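Local atomic coordinates of Pab-dependent poly(a)-specific ribonuclease subunit PAN2 (Neurospora crassa, PDB entry 4CZX), a protein that probably serves as the catalytic subunit of the PAN deadenylation complex, which shortens mRNA poly(A) tails, this piece being its N-terminal WD40 propeller domain. Residues N37-G45 and S53-T63. Sequence-based numbering, arbitrary orientation.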
ATOM      1  N   ASN A  37     -25.450   5.773 -26.981  1.00 30.53           N
ATOM      2  CA  ASN A  37     -26.758   5.711 -27.631  1.00 35.87           C
ATOM      3  C   ASN A  37     -27.863   5.183 -26.704  1.00 38.01           C
ATOM      4  O   ASN A  37     -28.967   4.897 -27.157  1.00 35.26           O
ATOM      5  CB  ASN A  37     -26.696   4.892 -28.931  1.00 51.48           C
ATOM      6  CG  ASN A  37     -26.071   3.527 -28.753  1.00 49.70           C
ATOM      7  OD1 ASN A  37     -26.060   2.965 -27.659  1.00 49.72           O
ATOM      8  ND2 ASN A  37     -25.544   2.977 -29.845  1.00 42.86           N
ATOM      9  N   GLN A  38     -27.582   5.077 -25.405  1.00 30.83           N
ATOM     10  CA  GLN A  38     -28.637   4.803 -24.434  1.00 35.84           C
ATOM     11  C   GLN A  38     -28.326   5.429 -23.080  1.00 40.20           C
ATOM     12  O   GLN A  38     -27.189   5.865 -22.820  1.00 34.30           O
ATOM     13  CB  GLN A  38     -28.849   3.301 -24.265  1.00 37.62           C
ATOM     14  CG  GLN A  38     -27.623   2.567 -23.750  1.00 33.86           C
ATOM     15  CD  GLN A  38     -27.903   1.107 -23.447  1.00 41.40           C
ATOM     16  OE1 GLN A  38     -28.114   0.731 -22.292  1.00 46.01           O
ATOM     17  NE2 GLN A  38     -27.900   0.275 -24.486  1.00 35.01           N
ATOM     18  N   ASP A  39     -29.356   5.487 -22.242  1.00 35.69           N
ATOM     19  CA  ASP A  39     -29.234   5.864 -20.837  1.00 39.20           C
ATOM     20  C   ASP A  39     -28.802   7.314 -20.607  1.00 39.18           C
ATOM     21  O   ASP A  39     -28.395   7.665 -19.494  1.00 40.88           O
ATOM     22  CB  ASP A  39     -28.261   4.913 -20.129  1.00 35.81           C
ATOM     23  CG  ASP A  39     -28.779   3.494 -20.094  1.00 45.02           C
ATOM     24  OD1 ASP A  39     -30.002   3.332 -20.251  1.00 44.76           O
ATOM     25  OD2 ASP A  39     -27.985   2.549 -19.917  1.00 45.99           O
ATOM     26  N   GLU A  40     -28.892   8.144 -21.645  1.00 34.30           N
ATOM     27  CA  GLU A  40     -28.611   9.574 -21.518  1.00 32.95           C
ATOM     28  C   GLU A  40     -27.173   9.856 -21.068  1.00 34.36           C
ATOM     29  O   GLU A  40     -26.907  10.847 -20.378  1.00 37.38           O
ATOM     30  CB  GLU A  40     -29.590  10.218 -20.537  1.00 40.07           C
ATOM     31  CG  GLU A  40     -31.029  10.125 -20.991  1.00 47.09           C
ATOM     32  CD  GLU A  40     -31.220  10.820 -22.317  1.00 51.20           C
ATOM     33  OE1 GLU A  40     -31.276  12.067 -22.313  1.00 52.44           O
ATOM     34  OE2 GLU A  40     -31.278  10.121 -23.354  1.00 49.75           O
ATOM     35  N   LEU A  41     -26.244   8.999 -21.473  1.00 27.81           N
ATOM     36  CA  LEU A  41     -24.865   9.132 -21.001  1.00 25.66           C
ATOM     37  C   LEU A  41     -23.966   9.878 -21.979  1.00 27.16           C
ATOM     38  O   LEU A  41     -24.062   9.713 -23.198  1.00 32.11           O
ATOM     39  CB  LEU A  41     -24.262   7.753 -20.719  1.00 27.53           C
ATOM     40  CG  LEU A  41     -24.953   6.931 -19.630  1.00 31.98           C
ATOM     41  CD1 LEU A  41     -24.285   5.571 -19.482  1.00 34.23           C
ATOM     42  CD2 LEU A  41     -24.953   7.699 -18.313  1.00 32.26           C
ATOM     43  N   LEU A  42     -23.088  10.701 -21.418  1.00 23.67           N
ATOM     44  CA  LEU A  42     -21.938  11.237 -22.146  1.00 25.85           C
ATOM     45  C   LEU A  42     -20.665  10.654 -21.541  1.00 25.12           C
ATOM     46  O   LEU A  42     -20.462  10.708 -20.317  1.00 29.43           O
ATOM     47  CB  LEU A  42     -21.904  12.763 -22.087  1.00 27.02           C
ATOM     48  CG  LEU A  42     -20.729  13.439 -22.813  1.00 31.33           C
ATOM     49  CD1 LEU A  42     -20.850  13.297 -24.330  1.00 28.11           C
ATOM     50  CD2 LEU A  42     -20.632  14.904 -22.422  1.00 27.98           C
ATOM     51  N   TRP A  43     -19.811  10.091 -22.391  1.00 23.13           N
ATOM     52  CA  TRP A  43     -18.555   9.494 -21.946  1.00 23.60           C
ATOM     53  C   TRP A  43     -17.349  10.371 -22.268  1.00 25.02           C
ATOM     54  O   TRP A  43     -17.254  10.933 -23.368  1.00 22.79           O
ATOM     55  CB  TRP A  43     -18.381   8.117 -22.580  1.00 22.56           C
ATOM     56  CG  TRP A  43     -19.375   7.110 -22.045  1.00 23.77           C
ATOM     57  CD1 TRP A  43     -20.654   6.913 -22.475  1.00 27.15           C
ATOM     58  CD2 TRP A  43     -19.172   6.193 -20.958  1.00 23.70           C
ATOM     59  NE1 TRP A  43     -21.257   5.916 -21.736  1.00 23.85           N
ATOM     60  CE2 TRP A  43     -20.366   5.459 -20.800  1.00 25.02           C
ATOM     61  CE3 TRP A  43     -18.089   5.914 -20.111  1.00 24.99           C
ATOM     62  CZ2 TRP A  43     -20.515   4.462 -19.826  1.00 24.89           C
ATOM     63  CZ3 TRP A  43     -18.239   4.922 -19.139  1.00 22.46           C
ATOM     64  CH2 TRP A  43     -19.439   4.208 -19.011  1.00 23.09           C
ATOM     65  N   ILE A  44     -16.434  10.484 -21.304  1.00 24.00           N
ATOM     66  CA  ILE A  44     -15.232  11.326 -21.444  1.00 27.79           C
ATOM     67  C   ILE A  44     -13.999  10.507 -21.095  1.00 26.44           C
ATOM     68  O   ILE A  44     -13.982   9.819 -20.071  1.00 25.32           O
ATOM     69  CB  ILE A  44     -15.302  12.573 -20.527  1.00 22.61           C
ATOM     70  CG1 ILE A  44     -16.602  13.346 -20.770  1.00 26.86           C
ATOM     71  CG2 ILE A  44     -14.045  13.459 -20.662  1.00 20.91           C
ATOM     72  CD1 ILE A  44     -16.790  14.528 -19.854  1.00 26.06           C
ATOM     73  N   GLY A  45     -12.966  10.559 -21.938  1.00 23.87           N
ATOM     74  CA  GLY A  45     -11.746   9.826 -21.645  1.00 19.51           C
ATOM     75  C   GLY A  45     -10.600  10.728 -21.197  1.00 22.96           C
ATOM     76  O   GLY A  45     -10.565  11.899 -21.570  1.00 22.54           O
ATOM     77  N   SER A  53     -18.454   8.510 -17.077  1.00 25.49           N
ATOM     78  CA  SER A  53     -19.774   8.680 -17.685  1.00 25.48           C
ATOM     79  C   SER A  53     -20.614   9.658 -16.870  1.00 32.81           C
ATOM     80  O   SER A  53     -20.511   9.710 -15.634  1.00 29.04           O
ATOM     81  CB  SER A  53     -20.501   7.338 -17.810  1.00 26.93           C
ATOM     82  OG  SER A  53     -20.890   6.833 -16.543  1.00 25.82           O
ATOM     83  N   PHE A  54     -21.442  10.428 -17.573  1.00 25.70           N
ATOM     84  CA  PHE A  54     -22.245  11.497 -16.977  1.00 25.78           C
ATOM     85  C   PHE A  54     -23.667  11.527 -17.550  1.00 31.68           C
ATOM     86  O   PHE A  54     -23.856  11.382 -18.764  1.00 30.63           O
ATOM     87  CB  PHE A  54     -21.544  12.838 -17.191  1.00 28.18           C
ATOM     88  CG  PHE A  54     -20.150  12.879 -16.616  1.00 29.20           C
ATOM     89  CD1 PHE A  54     -19.059  12.480 -17.374  1.00 28.78           C
ATOM     90  CD2 PHE A  54     -19.940  13.292 -15.308  1.00 37.13           C
ATOM     91  CE1 PHE A  54     -17.778  12.502 -16.843  1.00 31.19           C
ATOM     92  CE2 PHE A  54     -18.656  13.316 -14.765  1.00 31.27           C
ATOM     93  CZ  PHE A  54     -17.577  12.921 -15.538  1.00 36.98           C
ATOM     94  N   ILE A  55     -24.660  11.721 -16.675  1.00 29.63           N
ATOM     95  CA  ILE A  55     -26.074  11.595 -17.049  1.00 29.88           C
ATOM     96  C   ILE A  55     -26.750  12.913 -17.350  1.00 32.03           C
ATOM     97  O   ILE A  55     -26.669  13.859 -16.564  1.00 37.94           O
ATOM     98  CB  ILE A  55     -26.920  10.934 -15.922  1.00 35.75           C
ATOM     99  CG1 ILE A  55     -26.276   9.644 -15.421  1.00 38.51           C
ATOM    100  CG2 ILE A  55     -28.357  10.695 -16.386  1.00 41.05           C
ATOM    101  CD1 ILE A  55     -26.806   9.207 -14.062  1.00 44.46           C
ATOM    102  N   GLY A  56     -27.441  12.963 -18.483  1.00 33.13           N
ATOM    103  CA  GLY A  56     -28.335  14.067 -18.769  1.00 42.32           C
ATOM    104  C   GLY A  56     -27.614  15.350 -19.098  1.00 42.24           C
ATOM    105  O   GLY A  56     -26.385  15.394 -19.139  1.00 38.03           O
ATOM    106  N   ARG A  57     -28.387  16.403 -19.331  1.00 44.86           N
ATOM    107  CA  ARG A  57     -27.836  17.678 -19.751  1.00 47.96           C
ATOM    108  C   ARG A  57     -27.028  18.349 -18.645  1.00 47.75           C
ATOM    109  O   ARG A  57     -26.189  19.200 -18.920  1.00 45.20           O
ATOM    110  CB  ARG A  57     -28.956  18.609 -20.221  1.00 55.44           C
ATOM    111  CG  ARG A  57     -29.978  18.962 -19.156  1.00 53.07           C
ATOM    112  CD  ARG A  57     -30.978  19.979 -19.701  1.00 61.79           C
ATOM    113  NE  ARG A  57     -31.996  20.346 -18.719  1.00 68.03           N
ATOM    114  CZ  ARG A  57     -31.823  21.249 -17.757  1.00 73.23           C
ATOM    115  NH1 ARG A  57     -30.660  21.883 -17.633  1.00 77.03           N
ATOM    116  NH2 ARG A  57     -32.815  21.515 -16.913  1.00 75.08           N
ATOM    117  N   GLU A  58     -27.271  17.964 -17.397  1.00 45.71           N
ATOM    118  CA  GLU A  58     -26.559  18.576 -16.281  1.00 48.84           C
ATOM    119  C   GLU A  58     -25.277  17.812 -15.939  1.00 42.82           C
ATOM    120  O   GLU A  58     -24.533  18.199 -15.034  1.00 42.20           O
ATOM    121  CB  GLU A  58     -27.478  18.669 -15.064  1.00 54.41           C
ATOM    122  CG  GLU A  58     -28.848  19.246 -15.395  1.00 60.69           C
ATOM    123  CD  GLU A  58     -29.691  19.491 -14.161  1.00 69.58           C
ATOM    124  OE1 GLU A  58     -29.143  19.380 -13.044  1.00 72.81           O
ATOM    125  OE2 GLU A  58     -30.900  19.796 -14.307  1.00 72.61           O
ATOM    126  N   LEU A  59     -25.030  16.733 -16.677  1.00 37.22           N
ATOM    127  CA  LEU A  59     -23.804  15.942 -16.536  1.00 35.16           C
ATOM    128  C   LEU A  59     -23.573  15.445 -15.103  1.00 38.98           C
ATOM    129  O   LEU A  59     -22.485  15.586 -14.542  1.00 36.68           O
ATOM    130  CB  LEU A  59     -22.602  16.753 -17.020  1.00 33.69           C
ATOM    131  CG  LEU A  59     -22.655  17.120 -18.507  1.00 35.17           C
ATOM    132  CD1 LEU A  59     -21.479  18.021 -18.920  1.00 32.86           C
ATOM    133  CD2 LEU A  59     -22.683  15.864 -19.356  1.00 36.88           C
ATOM    134  N   LYS A  60     -24.616  14.864 -14.525  1.00 41.87           N
ATOM    135  CA  LYS A  60     -24.529  14.222 -13.222  1.00 45.25           C
ATOM    136  C   LYS A  60     -23.612  13.003 -13.333  1.00 39.09           C
ATOM    137  O   LYS A  60     -23.764  12.185 -14.236  1.00 36.48           O
ATOM    138  CB  LYS A  60     -25.937  13.843 -12.738  1.00 46.49           C
ATOM    139  CG  LYS A  60     -26.011  12.927 -11.529  1.00 51.00           C
ATOM    140  CD  LYS A  60     -27.469  12.562 -11.233  1.00 56.81           C
ATOM    141  CE  LYS A  60     -27.574  11.438 -10.208  1.00 57.13           C
ATOM    142  NZ  LYS A  60     -28.944  10.831 -10.185  1.00 57.95           N
ATOM    143  N   ARG A  61     -22.641  12.891 -12.436  1.00 35.26           N
ATOM    144  CA  ARG A  61     -21.704  11.776 -12.494  1.00 31.01           C
ATOM    145  C   ARG A  61     -22.400  10.415 -12.385  1.00 29.84           C
ATOM    146  O   ARG A  61     -23.274  10.228 -11.541  1.00 30.76           O
ATOM    147  CB  ARG A  61     -20.659  11.920 -11.388  1.00 42.15           C
ATOM    148  CG  ARG A  61     -19.872  10.658 -11.141  1.00 50.24           C
ATOM    149  CD  ARG A  61     -20.145  10.127  -9.746  1.00 56.12           C
ATOM    150  NE  ARG A  61     -19.099  10.535  -8.814  1.00 62.88           N
ATOM    151  CZ  ARG A  61     -19.131  10.300  -7.506  1.00 64.66           C
ATOM    152  NH1 ARG A  61     -20.168   9.662  -6.974  1.00 62.00           N
ATOM    153  NH2 ARG A  61     -18.127  10.703  -6.735  1.00 64.59           N
ATOM    154  N   PHE A  62     -22.015   9.458 -13.225  1.00 28.50           N
ATOM    155  CA  PHE A  62     -22.610   8.124 -13.125  1.00 29.22           C
ATOM    156  C   PHE A  62     -21.552   7.112 -12.707  1.00 34.38           C
ATOM    157  O   PHE A  62     -21.447   6.785 -11.533  1.00 34.21           O
ATOM    158  CB  PHE A  62     -23.274   7.697 -14.444  1.00 28.17           C
ATOM    159  CG  PHE A  62     -23.923   6.333 -14.379  1.00 32.33           C
ATOM    160  CD1 PHE A  62     -24.788   6.014 -13.343  1.00 29.62           C
ATOM    161  CD2 PHE A  62     -23.655   5.369 -15.339  1.00 33.63           C
ATOM    162  CE1 PHE A  62     -25.379   4.761 -13.264  1.00 29.31           C
ATOM    163  CE2 PHE A  62     -24.246   4.109 -15.266  1.00 30.97           C
ATOM    164  CZ  PHE A  62     -25.102   3.807 -14.225  1.00 30.16           C
ATOM    165  N   THR A  63     -20.760   6.628 -13.660  1.00 28.60           N
ATOM    166  CA  THR A  63     -19.704   5.678 -13.338  1.00 27.34           C
ATOM    167  C   THR A  63     -18.358   6.173 -13.842  1.00 25.92           C
ATOM    168  O   THR A  63     -18.286   7.090 -14.661  1.00 25.93           O
ATOM    169  CB  THR A  63     -19.970   4.283 -13.933  1.00 27.90           C
ATOM    170  OG1 THR A  63     -20.203   4.404 -15.341  1.00 27.20           O
ATOM    171  CG2 THR A  63     -21.193   3.611 -13.258  1.00 24.38           C
TER
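S53 lies beneath the indole of W43, its CB 3.3 Å from the centroid of the six-membered ring and 3° off the normal, a CH-pi contact across a non-hydrogen-bonded antiparallel pair. With chi1 at -69° the indole CG stands beside the backbone N, and the six-membered ring extends over the serine. Replacing W43 with an alanine would remove the ring, and S53 CB would probably lose its cover and D36, which accepts the indole N-H, that donor. F54 follows in a hydrogen-bonded pair with L42, the two exchanging N-H...O bonds, with L42 N 2.8 Å from F54 O. On the F54 and L42 side of the sheet, I44 CD1 packs against F54 CE1, the two side chains roughly perpendicular. I55 turns to the same side as W43, where its CG1 lies alongside L41 CD2. G56 N then bonds to E40 O, just where the chain turns. L59, in a G1 bulge with K60 opposite I55, meets L42 CD2 through CD2 (3.8 Å), and F62 CD2 touches L41 CD2. T63 OG1 comes within 3.8 Å of W43 CH2. Strands 41-45 and 50-55 form the central hairpin of a four-stranded propeller blade, with 32-35 and 60-66, the latter begun within the segment, as its outer strands; V15 and T311 of the neighbouring blade pack under I44, and F78 and F80 of the next meet W43.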